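Local coordinates for Lactamase_B domain-containing protein (Pontibacter korlensis, PDB 6XFR) that probably hydrolyses the amide bond of beta-lactam antibiotics, as a zinc-dependent class B1 metallo-beta-lactamase, at residues B[76-81]-B[139-144]; B[158-163]-B[200-205]. All coordinates share one frame; numbering follows the deposited sequence.

Contact 1 of 2, residues B[76-81]-B[139-144]. With ZN (zinc ion), chain N.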
ATOM      1  N   PRO B  76      15.458 -11.599 -10.511  1.00 36.53           N
ATOM      2  CA  PRO B  76      16.036 -10.390  -9.916  1.00 36.68           C
ATOM      3  C   PRO B  76      15.928  -9.240 -10.886  1.00 32.55           C
ATOM      4  O   PRO B  76      15.910  -9.439 -12.102  1.00 26.81           O
ATOM      5  CB  PRO B  76      17.497 -10.765  -9.657  1.00 43.66           C
ATOM      6  CG  PRO B  76      17.481 -12.254  -9.572  1.00 49.18           C
ATOM      7  CD  PRO B  76      16.427 -12.701 -10.562  1.00 38.99           C
ATOM      8  N   THR B  77      15.777  -8.035 -10.335  1.00 37.39           N
ATOM      9  CA  THR B  77      15.611  -6.836 -11.147  1.00 41.83           C
ATOM     10  C   THR B  77      16.911  -6.065 -11.391  1.00 40.17           C
ATOM     11  O   THR B  77      16.910  -5.121 -12.187  1.00 31.50           O
ATOM     12  CB  THR B  77      14.571  -5.919 -10.509  1.00 40.57           C
ATOM     13  OG1 THR B  77      15.050  -5.440  -9.241  1.00 40.25           O
ATOM     14  CG2 THR B  77      13.247  -6.656 -10.350  1.00 37.42           C
ATOM     15  N   HIS B  78      17.993  -6.404 -10.703  1.00 41.61           N
ATOM     16  CA  HIS B  78      19.323  -5.904 -11.037  1.00 38.04           C
ATOM     17  C   HIS B  78      20.306  -6.612 -10.110  1.00 36.44           C
ATOM     18  O   HIS B  78      19.921  -7.495  -9.334  1.00 30.12           O
ATOM     19  CB  HIS B  78      19.368  -4.371 -11.000  1.00 32.33           C
ATOM     20  CG  HIS B  78      19.321  -3.770  -9.635  1.00 33.87           C
ATOM     21  ND1 HIS B  78      18.268  -3.958  -8.771  1.00 35.40           N
ATOM     22  CD2 HIS B  78      20.178  -2.931  -9.009  1.00 39.65           C
ATOM     23  CE1 HIS B  78      18.497  -3.288  -7.657  1.00 34.63           C
ATOM     24  NE2 HIS B  78      19.644  -2.652  -7.778  1.00 43.00           N
ATOM     25  N   TRP B  79      21.591  -6.258 -10.220  1.00 40.84           N
ATOM     26  CA  TRP B  79      22.625  -7.138  -9.675  1.00 44.85           C
ATOM     27  C   TRP B  79      22.915  -6.940  -8.192  1.00 44.27           C
ATOM     28  O   TRP B  79      23.594  -7.790  -7.606  1.00 48.33           O
ATOM     29  CB  TRP B  79      23.939  -6.978 -10.451  1.00 42.96           C
ATOM     30  CG  TRP B  79      24.596  -5.629 -10.390  1.00 44.23           C
ATOM     31  CD1 TRP B  79      24.394  -4.572 -11.238  1.00 44.26           C
ATOM     32  CD2 TRP B  79      25.606  -5.208  -9.467  1.00 50.83           C
ATOM     33  NE1 TRP B  79      25.215  -3.519 -10.899  1.00 42.33           N
ATOM     34  CE2 TRP B  79      25.965  -3.878  -9.813  1.00 48.37           C
ATOM     35  CE3 TRP B  79      26.249  -5.825  -8.382  1.00 54.21           C
ATOM     36  CZ2 TRP B  79      26.931  -3.153  -9.107  1.00 47.92           C
ATOM     37  CZ3 TRP B  79      27.214  -5.102  -7.683  1.00 56.39           C
ATOM     38  CH2 TRP B  79      27.542  -3.777  -8.049  1.00 49.82           C
ATOM     39  N   HIS B  80      22.350  -5.917  -7.558  1.00 37.25           N
ATOM     40  CA  HIS B  80      22.708  -5.611  -6.183  1.00 40.01           C
ATOM     41  C   HIS B  80      22.149  -6.642  -5.199  1.00 41.57           C
ATOM     42  O   HIS B  80      21.156  -7.336  -5.456  1.00 36.32           O
ATOM     43  CB  HIS B  80      22.214  -4.219  -5.817  1.00 40.05           C
ATOM     44  CG  HIS B  80      23.101  -3.108  -6.280  1.00 42.31           C
ATOM     45  ND1 HIS B  80      22.637  -1.826  -6.480  1.00 42.55           N
ATOM     46  CD2 HIS B  80      24.422  -3.078  -6.570  1.00 47.72           C
ATOM     47  CE1 HIS B  80      23.633  -1.051  -6.873  1.00 49.22           C
ATOM     48  NE2 HIS B  80      24.728  -1.786  -6.938  1.00 50.63           N
ATOM     49  N   ASP B  81      22.785  -6.687  -4.023  1.00 46.06           N
ATOM     50  CA  ASP B  81      22.485  -7.724  -3.041  1.00 49.75           C
ATOM     51  C   ASP B  81      21.034  -7.660  -2.580  1.00 47.81           C
ATOM     52  O   ASP B  81      20.410  -8.702  -2.338  1.00 42.39           O
ATOM     53  CB  ASP B  81      23.441  -7.611  -1.850  1.00 57.69           C
ATOM     54  CG  ASP B  81      24.727  -8.451  -2.017  1.00 62.90           C
ATOM     55  OD1 ASP B  81      25.598  -8.377  -1.124  1.00 67.64           O
ATOM     56  OD2 ASP B  81      24.878  -9.177  -3.028  1.00 62.73           O
ATOM     57  N   GLY B 139      19.159   2.912 -17.956  1.00 42.65           N
ATOM     58  CA  GLY B 139      19.897   3.016 -16.715  1.00 43.13           C
ATOM     59  C   GLY B 139      19.333   4.123 -15.835  1.00 53.43           C
ATOM     60  O   GLY B 139      18.972   5.206 -16.307  1.00 56.58           O
ATOM     61  N   GLY B 140      19.295   3.853 -14.536  1.00 42.32           N
ATOM     62  CA  GLY B 140      18.898   4.835 -13.556  1.00 43.42           C
ATOM     63  C   GLY B 140      19.679   4.542 -12.299  1.00 47.64           C
ATOM     64  O   GLY B 140      20.848   4.952 -12.172  1.00 46.54           O
ATOM     65  N   HIS B 141      19.046   3.805 -11.379  1.00 41.58           N
ATOM     66  CA  HIS B 141      19.733   3.337 -10.173  1.00 45.58           C
ATOM     67  C   HIS B 141      20.972   2.494 -10.507  1.00 48.13           C
ATOM     68  O   HIS B 141      22.025   2.633  -9.869  1.00 47.88           O
ATOM     69  CB  HIS B 141      18.740   2.554  -9.328  1.00 39.63           C
ATOM     70  CG  HIS B 141      19.352   1.784  -8.202  1.00 44.30           C
ATOM     71  ND1 HIS B 141      19.767   2.378  -7.031  1.00 42.70           N
ATOM     72  CD2 HIS B 141      19.589   0.459  -8.056  1.00 38.48           C
ATOM     73  CE1 HIS B 141      20.233   1.457  -6.212  1.00 42.87           C
ATOM     74  NE2 HIS B 141      20.138   0.283  -6.812  1.00 57.16           N
ATOM     75  N   THR B 142      20.862   1.616 -11.499  1.00 40.56           N
ATOM     76  CA  THR B 142      21.991   0.874 -12.015  1.00 41.22           C
ATOM     77  C   THR B 142      21.884   0.868 -13.530  1.00 47.45           C
ATOM     78  O   THR B 142      20.854   1.244 -14.094  1.00 41.72           O
ATOM     79  CB  THR B 142      22.038  -0.563 -11.486  1.00 45.26           C
ATOM     80  OG1 THR B 142      20.803  -1.222 -11.779  1.00 50.96           O
ATOM     81  CG2 THR B 142      22.311  -0.582 -10.005  1.00 40.42           C
ATOM     82  N   ALA B 143      22.964   0.432 -14.196  1.00 52.65           N
ATOM     83  CA  ALA B 143      22.945   0.375 -15.649  1.00 42.64           C
ATOM     84  C   ALA B 143      21.954  -0.664 -16.160  1.00 39.63           C
ATOM     85  O   ALA B 143      21.548  -0.604 -17.322  1.00 39.81           O
ATOM     86  CB  ALA B 143      24.344   0.073 -16.165  1.00 45.06           C
ATOM     87  N   ASP B 144      21.534  -1.594 -15.312  1.00 37.28           N
ATOM     88  CA  ASP B 144      20.785  -2.756 -15.760  1.00 41.36           C
ATOM     89  C   ASP B 144      19.377  -2.882 -15.168  1.00 39.18           C
ATOM     90  O   ASP B 144      18.683  -3.851 -15.490  1.00 30.58           O
ATOM     91  CB  ASP B 144      21.582  -4.036 -15.431  1.00 38.75           C
ATOM     92  CG  ASP B 144      21.693  -4.284 -13.900  1.00 42.45           C
ATOM     93  OD1 ASP B 144      21.972  -3.310 -13.131  1.00 37.83           O
ATOM     94  OD2 ASP B 144      21.474  -5.447 -13.476  1.00 41.65           O
TER
HETATM   95 ZN    ZN N 302      20.465  -1.478  -6.132  1.00 44.98          ZN

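Contact 2 of 2, residues B[158-163]-B[200-205]. With ZN (zinc ion), chain O.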
ATOM      1  N   GLY B 158       8.838  -1.403  -9.649  1.00 21.18           N
ATOM      2  CA  GLY B 158       9.920  -0.557 -10.112  1.00 21.93           C
ATOM      3  C   GLY B 158      11.241  -0.699  -9.392  1.00 23.31           C
ATOM      4  O   GLY B 158      12.178   0.025  -9.723  1.00 34.05           O
ATOM      5  N   GLY B 159      11.332  -1.537  -8.365  1.00 26.86           N
ATOM      6  CA  GLY B 159      12.589  -1.763  -7.670  1.00 28.45           C
ATOM      7  C   GLY B 159      13.230  -0.471  -7.218  1.00 32.40           C
ATOM      8  O   GLY B 159      12.539   0.512  -6.912  1.00 34.39           O
ATOM      9  N   CYS B 160      14.560  -0.434  -7.231  1.00 28.63           N
ATOM     10  CA  CYS B 160      15.227   0.765  -6.757  1.00 30.13           C
ATOM     11  C   CYS B 160      15.242   1.871  -7.815  1.00 33.49           C
ATOM     12  O   CYS B 160      15.691   2.984  -7.514  1.00 32.61           O
ATOM     13  CB  CYS B 160      16.663   0.426  -6.315  1.00 33.20           C
ATOM     14  SG  CYS B 160      16.819  -1.145  -5.400  1.00 45.48           S
ATOM     15  N   LEU B 161      14.651   1.624  -8.997  1.00 29.72           N
ATOM     16  CA  LEU B 161      14.488   2.673 -10.005  1.00 36.44           C
ATOM     17  C   LEU B 161      13.473   3.735  -9.577  1.00 42.58           C
ATOM     18  O   LEU B 161      13.572   4.896  -9.994  1.00 44.27           O
ATOM     19  CB  LEU B 161      14.059   2.043 -11.331  1.00 35.39           C
ATOM     20  CG  LEU B 161      14.097   2.898 -12.612  1.00 44.29           C
ATOM     21  CD1 LEU B 161      15.482   3.538 -12.829  1.00 29.72           C
ATOM     22  CD2 LEU B 161      13.687   2.067 -13.838  1.00 40.66           C
ATOM     23  N   VAL B 162      12.495   3.353  -8.754  1.00 44.76           N
ATOM     24  CA  VAL B 162      11.435   4.240  -8.279  1.00 37.55           C
ATOM     25  C   VAL B 162      11.640   4.501  -6.798  1.00 29.64           C
ATOM     26  O   VAL B 162      11.965   3.582  -6.040  1.00 35.56           O
ATOM     27  CB  VAL B 162      10.045   3.621  -8.522  1.00 40.66           C
ATOM     28  CG1 VAL B 162       8.949   4.622  -8.114  1.00 43.04           C
ATOM     29  CG2 VAL B 162       9.895   3.181  -9.988  1.00 41.87           C
ATOM     30  N   LYS B 163      11.398   5.730  -6.372  1.00 29.35           N
ATOM     31  CA  LYS B 163      11.473   6.068  -4.958  1.00 28.57           C
ATOM     32  C   LYS B 163      10.068   6.271  -4.399  1.00 30.27           C
ATOM     33  O   LYS B 163       9.119   6.565  -5.135  1.00 24.72           O
ATOM     34  CB  LYS B 163      12.334   7.321  -4.750  1.00 33.62           C
ATOM     35  CG  LYS B 163      13.814   7.093  -5.022  1.00 42.83           C
ATOM     36  CD  LYS B 163      14.697   7.507  -3.845  1.00 62.55           C
ATOM     37  CE  LYS B 163      14.900   6.370  -2.862  1.00 69.73           C
ATOM     38  NZ  LYS B 163      15.657   5.270  -3.513  1.00 66.92           N
ATOM     39  N   PRO B 200       7.959   0.486  -5.026  1.00 31.25           N
ATOM     40  CA  PRO B 200       9.388   0.787  -4.936  1.00 28.33           C
ATOM     41  C   PRO B 200      10.098  -0.250  -4.074  1.00 30.22           C
ATOM     42  O   PRO B 200       9.494  -1.138  -3.474  1.00 28.92           O
ATOM     43  CB  PRO B 200       9.403   2.155  -4.256  1.00 24.90           C
ATOM     44  CG  PRO B 200       8.232   2.080  -3.323  1.00 27.51           C
ATOM     45  CD  PRO B 200       7.171   1.227  -4.032  1.00 25.61           C
ATOM     46  N   SER B 201      11.408  -0.090  -3.968  1.00 33.32           N
ATOM     47  CA  SER B 201      12.126  -1.067  -3.176  1.00 37.53           C
ATOM     48  C   SER B 201      12.185  -0.701  -1.707  1.00 30.22           C
ATOM     49  O   SER B 201      12.063  -1.582  -0.856  1.00 30.84           O
ATOM     50  CB  SER B 201      13.551  -1.228  -3.704  1.00 41.52           C
ATOM     51  OG  SER B 201      13.544  -2.225  -4.677  1.00 46.88           O
ATOM     52  N   HIS B 202      12.363   0.575  -1.389  1.00 28.64           N
ATOM     53  CA  HIS B 202      12.838   0.954  -0.068  1.00 38.32           C
ATOM     54  C   HIS B 202      11.887   1.907   0.662  1.00 49.93           C
ATOM     55  O   HIS B 202      12.292   2.634   1.579  1.00 55.69           O
ATOM     56  CB  HIS B 202      14.244   1.534  -0.200  1.00 36.37           C
ATOM     57  CG  HIS B 202      15.220   0.586  -0.831  1.00 46.82           C
ATOM     58  ND1 HIS B 202      15.462  -0.672  -0.321  1.00 52.84           N
ATOM     59  CD2 HIS B 202      15.999   0.701  -1.931  1.00 47.13           C
ATOM     60  CE1 HIS B 202      16.352  -1.286  -1.077  1.00 54.30           C
ATOM     61  NE2 HIS B 202      16.699  -0.472  -2.057  1.00 54.49           N
ATOM     62  N   GLY B 203      10.604   1.861   0.314  1.00 46.36           N
ATOM     63  CA  GLY B 203       9.586   2.614   1.006  1.00 40.18           C
ATOM     64  C   GLY B 203       8.215   2.088   0.637  1.00 37.69           C
ATOM     65  O   GLY B 203       8.084   1.104  -0.110  1.00 30.68           O
ATOM     66  N   PRO B 204       7.169   2.715   1.183  1.00 39.36           N
ATOM     67  CA  PRO B 204       5.792   2.274   0.899  1.00 31.74           C
ATOM     68  C   PRO B 204       5.422   2.499  -0.553  1.00 28.52           C
ATOM     69  O   PRO B 204       5.920   3.415  -1.207  1.00 27.25           O
ATOM     70  CB  PRO B 204       4.932   3.136   1.837  1.00 34.94           C
ATOM     71  CG  PRO B 204       5.938   3.702   2.877  1.00 41.95           C
ATOM     72  CD  PRO B 204       7.223   3.853   2.115  1.00 34.98           C
ATOM     73  N   TRP B 205       4.543   1.647  -1.058  1.00 27.72           N
ATOM     74  CA  TRP B 205       4.084   1.770  -2.434  1.00 25.37           C
ATOM     75  C   TRP B 205       2.929   2.780  -2.536  1.00 33.49           C
ATOM     76  O   TRP B 205       2.380   3.245  -1.542  1.00 29.36           O
ATOM     77  CB  TRP B 205       3.683   0.398  -2.973  1.00 24.48           C
ATOM     78  CG  TRP B 205       3.023  -0.506  -1.924  1.00 34.35           C
ATOM     79  CD1 TRP B 205       1.681  -0.761  -1.782  1.00 28.56           C
ATOM     80  CD2 TRP B 205       3.683  -1.262  -0.877  1.00 46.30           C
ATOM     81  NE1 TRP B 205       1.466  -1.616  -0.727  1.00 31.25           N
ATOM     82  CE2 TRP B 205       2.669  -1.944  -0.156  1.00 40.37           C
ATOM     83  CE3 TRP B 205       5.035  -1.424  -0.478  1.00 41.10           C
ATOM     84  CZ2 TRP B 205       2.957  -2.781   0.941  1.00 45.63           C
ATOM     85  CZ3 TRP B 205       5.318  -2.269   0.608  1.00 41.02           C
ATOM     86  CH2 TRP B 205       4.277  -2.932   1.307  1.00 41.91           C
TER
HETATM   87 ZN    ZN O 303      18.074  -0.767  -3.446  1.00 58.41          ZN
HETATM   88  O   HOH W   1      18.541   1.493  -3.341  1.00 24.48           O

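Contact 1 of 2, residues B[76-81]-B[139-144]
His78 crosses His141 at about a right angle, and both rings give their NE2 to the same zinc ion, His78 NE2 at 2.2 Å and His141 NE2 at 1.9 Å. CG of His78 lies between its own backbone N and carbonyl carbon (chi1 73°), a setting that turns the ring across the Thr142 side chain, with His78 CD2 3.3 Å from Thr142 OG1. At the base of the side chain, Asp144 OD2 lies 3.3 Å from CA of His78; that carboxylate oxygen is hydrogen-bonded to Thr103, while Asp144 OD1 accepts a hydrogen bond of 2.7 Å from Thr142 OG1, which sits above the carboxylate plane. Trp79 follows with the edge of its indole, CD1 resting 3.3 Å from Asp144 OD1. The sequence His78-Trp79-His80-Asp81-Asp82 is the HxHxD signature of the metallo-beta-lactamase superfamily; its two histidines, with His141 from the loop before strand 147-150, make the three-histidine zinc site. His80, the N-cap of helix 81-84, meets His141 tip to tip and binds the metal through ND1 at 2.2 Å. Zinc at ND1 and the second-shell Asp175 carboxylate, hydrogen-bonded to NE2, together hold the ring's rotation. The side chains of His80 and Thr142 run past each other in opposite directions, with His80 CE1 3.4 Å from Thr142 CG2.

Contact 2 of 2, residues B[158-163]-B[200-205]
The imidazole of His202 meets Cys160 obliquely: the sulfur SG stands 62° off the ring normal and 3.4 Å from NE2, while CB of the preceding Ser201 covers one face of the ring over its centre. NE2 and SG come together because they share a zinc ion, His202 NE2 binding it at 2.0 Å and Cys160 SG at 2.4 Å. With Asp82 as the third protein ligand, this is the Asp-Cys-His zinc site of B1 metallo-beta-lactamases, and a water, its O 2.3 Å from the zinc, is the fourth ligand seen. At the other end of its ring, ND1 of His202 is hydrogen-bonded to the carbonyl O of Pro32, so both nitrogens are engaged and the ring is held against rotation.

Two neighbouring parallel strands, 155-159 and 197-200, run out of the sheet side by side, and each delivers a ligand just past its end. Cys160 sits in a type I turn from Gly159 to Val162. Its SG is placed anti to the carbonyl carbon, beside the backbone N (chi1 -41°), which leads the sulfur to the metal. Gly159 enters that turn with a positive phi, a backbone setting that suits glycine. The backbones are joined by one weak hydrogen bond, Ser201 N to Gly159 O, bent to 120°. The hydroxyl of Ser201 lies against the Gly159-Cys160 peptide, though its hydrogen-bond partner is the ammonium of Lys83. Further round the turn, Val162 turns its side chain to helix 209-217, whose Leu210 also packs on Pro200. Across the contact, the carbonyl O of Val162 rests 3.4 Å from CB of Pro200.

Contact 1 and contact 2 build the two halves of one binuclear active site, with their zinc ions 3.7 Å apart. The halves touch directly: CD2 of His141 lies 3.4 Å from CB of Cys160, and CE1 of His78 packs 3.5 Å from Cys160 SG, so a ligand of the second metal packs against two ligands of the first. Asp82, which follows segment 76-81 in the chain, joins contact 2 as a ligand of its zinc and thereby ties the HxHxD loop to both metals. The water bound in contact 2 is 4.5 Å from the zinc of contact 1, so in this model it does not bridge the pair. Further from the metals, CD1 of Leu161 packs on CA of Gly140.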